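Local coordinates for Alpha/beta hydrolase (PDB 4EZI), which is of unknown function but has an alpha/beta-hydrolase fold and may act as a lipase or related ester hydrolase, at residues V177-L182 and A308-V313; V191-P196 and K367-Q372; W341-S346 and L359-D364. All blocks are in the same frame, centred on the assembly; numbering follows the deposited sequence. Where two conformers were deposited one is given.

Contact 1. Residues V177-L182 and A308-V313; sequences VMFEML and APLLLV
Phe179, on helix 170-185, reaches Leu310 at the start of strand 310-314 and Ala308 in the loop just before it, through its ring alone. The nearest pair of CA atoms, those of Phe179 and Ala308, is 8.9 Å apart, so the ring bridges a gap the backbones do not close. From CB the side chain sets out toward the strand, with CG anti to the backbone N (chi1 -176°), which carries the ring away from the helix. Of CB, CG and the two CD atoms, none comes nearer than CD2, 4.5 Å from CD1 of Leu310; the outer half of the ring does the work. CE1 of Phe179 packs against CB of Ala308 at 4.0 Å. CZ, the tip, lies 3.6 Å from the backbone N of Ala308, which sits at the ring edge and in its plane, and 3.8 Å from the carbonyl O of the same residue. On the other flank CE2 of Phe179 meets CD1 of Leu310 at 4.1 Å, the two side chains crossing obliquely. No hydrogen bond spans the segments; the ring packs by van der Waals contact on two apolar side chains and on the backbone of Ala308. Val194 of strand 193-197 touches both Phe179 and Leu310. Helix 170-185 packed on the parallel part of the sheet, probably just after a nucleophile elbow (Gly167, Ser169, Gly171), is the layout of the alpha/beta-hydrolase fold.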
# COMPACT_ATOMS: atom_id res chain seq x y z
N VAL A 177 6.32 6.10 2.30
CA VAL A 177 5.96 7.35 2.97
C VAL A 177 5.70 7.15 4.47
O VAL A 177 6.04 8.01 5.29
CB VAL A 177 4.82 8.13 2.24
CG1 VAL A 177 5.28 8.48 0.83
CG2 VAL A 177 3.49 7.37 2.25
N MSE A 178 5.17 5.98 4.84
CA MSE A 178 5.04 5.61 6.25
C MSE A 178 6.43 5.54 6.90
O MSE A 178 6.63 6.05 8.00
CB MSE A 178 4.36 4.24 6.32
CG MSE A 178 4.23 3.70 7.73
SE MSE A 178 3.47 1.94 7.70
CE MSE A 178 3.21 1.81 9.60
N PHE A 179 7.36 4.86 6.25
CA PHE A 179 8.74 4.74 6.74
C PHE A 179 9.39 6.12 6.96
O PHE A 179 9.95 6.40 8.02
CB PHE A 179 9.49 3.93 5.70
CG PHE A 179 10.94 3.58 6.03
CD1 PHE A 179 11.44 3.46 7.33
CD2 PHE A 179 11.78 3.32 4.97
CE1 PHE A 179 12.77 3.06 7.53
CE2 PHE A 179 13.08 2.89 5.17
CZ PHE A 179 13.57 2.78 6.46
N GLU A 180 9.24 7.01 5.96
CA GLU A 180 9.78 8.34 6.05
C GLU A 180 9.21 9.08 7.24
O GLU A 180 9.95 9.74 7.99
CB GLU A 180 9.51 9.09 4.73
CG GLU A 180 10.05 10.48 4.69
CD GLU A 180 9.75 11.19 3.41
OE1 GLU A 180 8.66 10.94 2.85
OE2 GLU A 180 10.58 12.01 2.97
N MSE A 181 7.90 9.02 7.41
CA MSE A 181 7.22 9.74 8.47
C MSE A 181 7.53 9.17 9.85
O MSE A 181 7.64 9.92 10.81
CB MSE A 181 5.72 9.80 8.22
CG MSE A 181 4.96 10.68 9.19
SE MSE A 181 3.06 10.82 8.81
CE MSE A 181 3.13 12.05 7.28
N LEU A 182 7.66 7.85 9.95
CA LEU A 182 8.09 7.25 11.21
C LEU A 182 9.48 7.77 11.62
O LEU A 182 9.70 8.17 12.76
CB LEU A 182 8.11 5.73 11.13
CG LEU A 182 6.73 5.04 11.21
CD1 LEU A 182 6.91 3.55 10.94
CD2 LEU A 182 6.06 5.29 12.56
N ALA A 308 16.29 1.80 8.67
CA ALA A 308 16.18 0.35 8.74
C ALA A 308 16.64 -0.22 7.41
O ALA A 308 16.57 0.47 6.39
CB ALA A 308 14.74 -0.07 8.99
N PRO A 309 17.06 -1.49 7.40
CA PRO A 309 17.30 -2.18 6.14
C PRO A 309 16.12 -2.06 5.20
O PRO A 309 14.96 -2.21 5.64
CB PRO A 309 17.52 -3.63 6.59
CG PRO A 309 18.00 -3.53 7.99
CD PRO A 309 17.35 -2.33 8.59
N LEU A 310 16.43 -1.83 3.93
CA LEU A 310 15.44 -1.49 2.92
C LEU A 310 15.65 -2.31 1.66
O LEU A 310 16.74 -2.28 1.07
CB LEU A 310 15.53 0.01 2.61
CG LEU A 310 14.64 0.56 1.50
CD1 LEU A 310 13.17 0.42 1.86
CD2 LEU A 310 15.01 2.02 1.23
N LEU A 311 14.59 -2.98 1.23
CA LEU A 311 14.59 -3.78 0.02
C LEU A 311 13.54 -3.24 -0.95
O LEU A 311 12.37 -3.28 -0.63
CB LEU A 311 14.28 -5.25 0.32
CG LEU A 311 14.09 -6.15 -0.90
CD1 LEU A 311 15.35 -6.26 -1.72
CD2 LEU A 311 13.56 -7.54 -0.54
N LEU A 312 13.94 -2.77 -2.13
CA LEU A 312 13.00 -2.36 -3.16
C LEU A 312 12.85 -3.56 -4.08
O LEU A 312 13.79 -3.90 -4.81
CB LEU A 312 13.53 -1.14 -3.93
CG LEU A 312 14.06 0.03 -3.11
CD1 LEU A 312 14.41 1.19 -4.06
CD2 LEU A 312 13.06 0.45 -2.00
N VAL A 313 11.71 -4.23 -4.02
CA VAL A 313 11.52 -5.48 -4.75
C VAL A 313 10.33 -5.39 -5.72
O VAL A 313 9.24 -4.98 -5.33
CB VAL A 313 11.43 -6.69 -3.78
CG1 VAL A 313 10.41 -6.46 -2.65
CG2 VAL A 313 11.17 -7.97 -4.54

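Contact 2. Residues V191-P196 and K367-Q372; sequences VSAVAP and KQFERQ
Phe369 and Ala193 meet where the last turn of helix 355-370 comes down beside the beginning of strand 193-197, their CA atoms 6.7 Å apart. Along the helical segment, Lys367 comes first: its NZ forms a salt bridge with OE1 of Glu370 at 2.8 Å, on the syn side but 21° out of the carboxylate plane, and also bonds Ala109 O. Gln368 lays its CG against one face of the Phe369 ring, 4.1 Å above the plane and offset toward the rim. Phe369 makes the crossing. Its CB lies 3.9 Å from the carbonyl O of Ser192 and 4.2 Å from CB of Ala193, while CD2 of Phe369 also stands 4.2 Å from that Ala193 CB. With CG anti to the carbonyl carbon (chi1 -68°), the ring is carried on toward Pro309 and Trp341, and it meets Phe365 edge-to-face. Glu370 points away from the strand, its OE1 also bonded to Tyr111 OH. Arg371 leaves helical geometry, and CA of Gln368 lies 3.6 Å above the plane of its guanidinium, over the centre. With no hydrogen bond or salt bridge across it, the contact rests on van der Waals packing; the ionic pair takes no part.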
# COMPACT_ATOMS: atom_id res chain seq x y z
N VAL A 191 12.35 0.54 13.69
CA VAL A 191 11.84 -0.15 12.52
C VAL A 191 12.92 -1.17 12.14
O VAL A 191 14.10 -0.81 12.05
CB VAL A 191 11.56 0.81 11.35
CG1 VAL A 191 11.13 0.02 10.09
CG2 VAL A 191 10.53 1.85 11.73
N SER A 192 12.53 -2.43 11.96
CA SER A 192 13.48 -3.54 11.74
C SER A 192 13.82 -3.78 10.27
O SER A 192 14.94 -4.13 9.95
CB SER A 192 12.94 -4.85 12.36
OG SER A 192 12.53 -4.65 13.70
N ALA A 193 12.85 -3.62 9.38
CA ALA A 193 13.09 -3.86 7.95
C ALA A 193 11.89 -3.34 7.18
O ALA A 193 10.76 -3.36 7.67
CB ALA A 193 13.29 -5.32 7.65
N VAL A 194 12.14 -2.91 5.95
CA VAL A 194 11.14 -2.28 5.08
C VAL A 194 11.30 -2.87 3.67
O VAL A 194 12.41 -2.89 3.15
CB VAL A 194 11.33 -0.75 5.08
CG1 VAL A 194 10.25 -0.10 4.20
CG2 VAL A 194 11.25 -0.22 6.50
N ALA A 195 10.20 -3.30 3.05
CA ALA A 195 10.27 -3.94 1.75
C ALA A 195 9.06 -3.54 0.87
O ALA A 195 8.10 -4.29 0.73
CB ALA A 195 10.37 -5.46 1.87
N PRO A 196 9.08 -2.33 0.28
CA PRO A 196 8.03 -1.95 -0.66
C PRO A 196 8.10 -2.79 -1.91
O PRO A 196 9.15 -2.91 -2.52
CB PRO A 196 8.36 -0.48 -0.97
CG PRO A 196 9.81 -0.42 -0.81
CD PRO A 196 10.12 -1.30 0.37
N LYS A 367 12.46 -12.21 7.59
CA LYS A 367 13.04 -13.31 8.36
C LYS A 367 14.55 -13.11 8.58
O LYS A 367 15.07 -13.41 9.66
CB LYS A 367 12.76 -14.64 7.68
CG LYS A 367 11.31 -15.11 7.82
CD LYS A 367 11.05 -15.67 9.22
CE LYS A 367 9.58 -15.75 9.54
NZ LYS A 367 9.36 -16.11 10.97
N GLN A 368 15.24 -12.58 7.57
CA GLN A 368 16.66 -12.29 7.68
C GLN A 368 16.92 -11.34 8.83
O GLN A 368 17.86 -11.54 9.60
CB GLN A 368 17.19 -11.71 6.37
CG GLN A 368 18.67 -11.37 6.41
CD GLN A 368 19.19 -10.83 5.09
OE1 GLN A 368 18.61 -11.05 4.03
NE2 GLN A 368 20.31 -10.11 5.17
N PHE A 369 16.10 -10.31 8.97
CA PHE A 369 16.27 -9.33 10.01
C PHE A 369 15.63 -9.70 11.33
O PHE A 369 16.04 -9.19 12.38
CB PHE A 369 15.96 -7.91 9.49
CG PHE A 369 16.97 -7.49 8.49
CD1 PHE A 369 18.23 -7.13 8.93
CD2 PHE A 369 16.75 -7.63 7.12
CE1 PHE A 369 19.23 -6.86 8.04
CE2 PHE A 369 17.76 -7.33 6.22
CZ PHE A 369 19.00 -6.95 6.69
N GLU A 370 14.70 -10.65 11.31
CA GLU A 370 14.17 -11.23 12.54
C GLU A 370 15.27 -11.96 13.31
O GLU A 370 15.32 -11.89 14.54
CB GLU A 370 13.06 -12.22 12.19
CG GLU A 370 12.41 -12.88 13.40
CD GLU A 370 11.16 -13.73 13.06
OE1 GLU A 370 10.87 -13.96 11.87
OE2 GLU A 370 10.45 -14.14 13.99
N ARG A 371 16.12 -12.68 12.58
CA ARG A 371 17.10 -13.63 13.18
C ARG A 371 18.49 -13.04 13.38
O ARG A 371 19.49 -13.77 13.49
CB ARG A 371 17.16 -14.94 12.35
CG ARG A 371 17.81 -14.80 10.99
CD ARG A 371 17.71 -16.06 10.20
NE ARG A 371 18.39 -15.90 8.91
CZ ARG A 371 17.79 -15.84 7.71
NH1 ARG A 371 16.47 -15.96 7.56
NH2 ARG A 371 18.54 -15.68 6.63
N GLN A 372 18.55 -11.73 13.51
CA GLN A 372 19.76 -11.06 13.98
C GLN A 372 19.31 -9.89 14.83
O GLN A 372 18.14 -9.48 14.81
CB GLN A 372 20.67 -10.65 12.82
CG GLN A 372 20.05 -9.68 11.84
CD GLN A 372 21.00 -9.28 10.69
OE1 GLN A 372 21.14 -9.99 9.69
NE2 GLN A 372 21.59 -8.09 10.81

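Contact 3. Residues W341-S346 and L359-D364; sequences WIKSVS and LKEQVD
A surface contact of mixed character joins one edge strand of the sheet, 340-344, and the turn just after it to helix 355-370, with Lys343 and Val345 facing Glu361. The nearest CA pair, Val345 and Glu361, stands 8.4 Å apart, so side chains alone span the gap. Glu361 contributes at two levels. Its CG packs on CG1 of Val345 at 3.9 Å, the two side chains sliding past each other in opposite directions. Further out, OE2 of Glu361 lies 4.1 Å from CE of Lys343, whose chain crosses that of the glutamate at about a right angle. Both long chains are bent at chi2, 71° in Lys343 and -62° in Glu361; CE of the lysine, not NZ, is the atom nearest OE2. The charged atoms themselves, NZ of Lys343 and OE2 of Glu361, remain 4.9 Å apart and form no salt bridge; a weak, long-range attraction is probably all the charges add. Val313 touches Glu361 as well, so the glutamate also reaches the neighbouring strand 310-314. A C-terminal helix following the edge strand of a mostly parallel sheet, after a loop holding the probable catalytic histidine, is the closing element of the alpha/beta-hydrolase fold.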
# COMPACT_ATOMS: atom_id res chain seq x y z
N TRP A 341 18.94 -2.56 -0.77
CA TRP A 341 19.06 -3.51 -1.86
C TRP A 341 17.90 -3.33 -2.83
O TRP A 341 16.84 -2.84 -2.47
CB TRP A 341 19.08 -4.94 -1.31
CG TRP A 341 20.22 -5.19 -0.35
CD1 TRP A 341 21.48 -5.60 -0.67
CD2 TRP A 341 20.20 -5.00 1.06
NE1 TRP A 341 22.24 -5.70 0.47
CE2 TRP A 341 21.48 -5.35 1.55
CE3 TRP A 341 19.23 -4.59 1.97
CZ2 TRP A 341 21.81 -5.27 2.89
CZ3 TRP A 341 19.56 -4.52 3.31
CH2 TRP A 341 20.84 -4.87 3.76
N ILE A 342 18.12 -3.80 -4.05
CA ILE A 342 17.10 -3.82 -5.09
C ILE A 342 17.07 -5.23 -5.68
O ILE A 342 18.11 -5.88 -5.86
CB ILE A 342 17.36 -2.75 -6.19
CG1 ILE A 342 16.18 -2.70 -7.16
CG2 ILE A 342 18.71 -2.95 -6.93
CD1 ILE A 342 16.26 -1.54 -8.15
N LYS A 343 15.86 -5.73 -5.93
CA LYS A 343 15.66 -7.07 -6.45
C LYS A 343 14.52 -7.09 -7.45
O LYS A 343 13.43 -6.57 -7.17
CB LYS A 343 15.34 -8.03 -5.29
CG LYS A 343 14.88 -9.40 -5.69
CD LYS A 343 15.96 -10.25 -6.28
CE LYS A 343 15.43 -11.67 -6.52
NZ LYS A 343 16.39 -12.52 -7.26
N SER A 344 14.78 -7.72 -8.58
CA SER A 344 13.77 -8.06 -9.57
C SER A 344 13.52 -9.55 -9.53
O SER A 344 14.46 -10.36 -9.59
CB SER A 344 14.23 -7.69 -10.99
OG SER A 344 13.29 -8.17 -11.94
N VAL A 345 12.24 -9.93 -9.46
CA VAL A 345 11.85 -11.32 -9.42
C VAL A 345 11.72 -11.95 -10.81
O VAL A 345 11.58 -13.19 -10.90
CB VAL A 345 10.53 -11.54 -8.63
CG1 VAL A 345 10.68 -11.06 -7.23
CG2 VAL A 345 9.34 -10.88 -9.32
N SER A 346 11.78 -11.15 -11.88
CA SER A 346 11.59 -11.63 -13.24
C SER A 346 11.93 -10.54 -14.23
O SER A 346 11.77 -9.35 -13.93
CB SER A 346 10.11 -12.02 -13.46
OG SER A 346 9.89 -12.54 -14.77
N LEU A 359 5.80 -11.07 -2.73
CA LEU A 359 5.43 -11.36 -1.34
C LEU A 359 6.43 -12.32 -0.68
O LEU A 359 6.80 -12.16 0.49
CB LEU A 359 3.98 -11.85 -1.26
CG LEU A 359 3.34 -12.19 0.10
CD1 LEU A 359 3.51 -11.10 1.11
CD2 LEU A 359 1.85 -12.53 -0.09
N LYS A 360 6.82 -13.36 -1.42
CA LYS A 360 7.79 -14.34 -0.89
C LYS A 360 9.11 -13.67 -0.54
O LYS A 360 9.68 -13.92 0.53
CB LYS A 360 7.98 -15.47 -1.90
CG LYS A 360 8.95 -16.57 -1.47
CD LYS A 360 8.65 -17.18 -0.15
CE LYS A 360 9.42 -18.52 0.07
NZ LYS A 360 10.76 -18.53 -0.60
N GLU A 361 9.57 -12.78 -1.41
CA GLU A 361 10.79 -12.02 -1.13
C GLU A 361 10.66 -11.15 0.10
O GLU A 361 11.62 -11.00 0.87
CB GLU A 361 11.22 -11.18 -2.31
CG GLU A 361 11.57 -11.95 -3.58
CD GLU A 361 12.74 -12.92 -3.47
OE1 GLU A 361 13.64 -12.73 -2.64
OE2 GLU A 361 12.76 -13.89 -4.27
N GLN A 362 9.50 -10.52 0.27
CA GLN A 362 9.28 -9.68 1.46
C GLN A 362 9.39 -10.50 2.74
O GLN A 362 10.10 -10.12 3.66
CB GLN A 362 7.90 -8.99 1.38
CG GLN A 362 7.82 -7.96 0.27
CD GLN A 362 6.40 -7.48 0.01
OE1 GLN A 362 5.44 -8.21 0.18
NE2 GLN A 362 6.27 -6.23 -0.41
N VAL A 363 8.69 -11.63 2.78
CA VAL A 363 8.75 -12.50 3.96
C VAL A 363 10.19 -12.94 4.26
O VAL A 363 10.65 -12.90 5.39
CB VAL A 363 7.84 -13.77 3.82
CG1 VAL A 363 8.04 -14.73 5.03
CG2 VAL A 363 6.37 -13.37 3.66
N ASP A 364 10.90 -13.34 3.21
CA ASP A 364 12.28 -13.81 3.37
C ASP A 364 13.20 -12.69 3.89
O ASP A 364 14.09 -12.93 4.71
CB ASP A 364 12.81 -14.38 2.08
CG ASP A 364 12.23 -15.72 1.73
OD1 ASP A 364 11.67 -16.41 2.60
OD2 ASP A 364 12.39 -16.12 0.55

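How the contacts relate
From the N terminus, helix 170-185 carries the first half of contact 1 and strand 193-197, next in the chain, the first half of contact 2. A long excursion, about half of it helix, follows before strand 310-314 returns to close contact 1. Contact 3 then opens on strand 340-344 and closes on helix 355-370 within a short span, and the end of that helix finally closes contact 2. Contacts 1 and 2 therefore cross, contacts 1 and 3 run in series, and contact 3 falls wholly within the span of contact 2. Strands 193-197, 310-314 and 340-344 are consecutive neighbours in the sheet, and the contacts tie helices 170-185 and 355-370 to them.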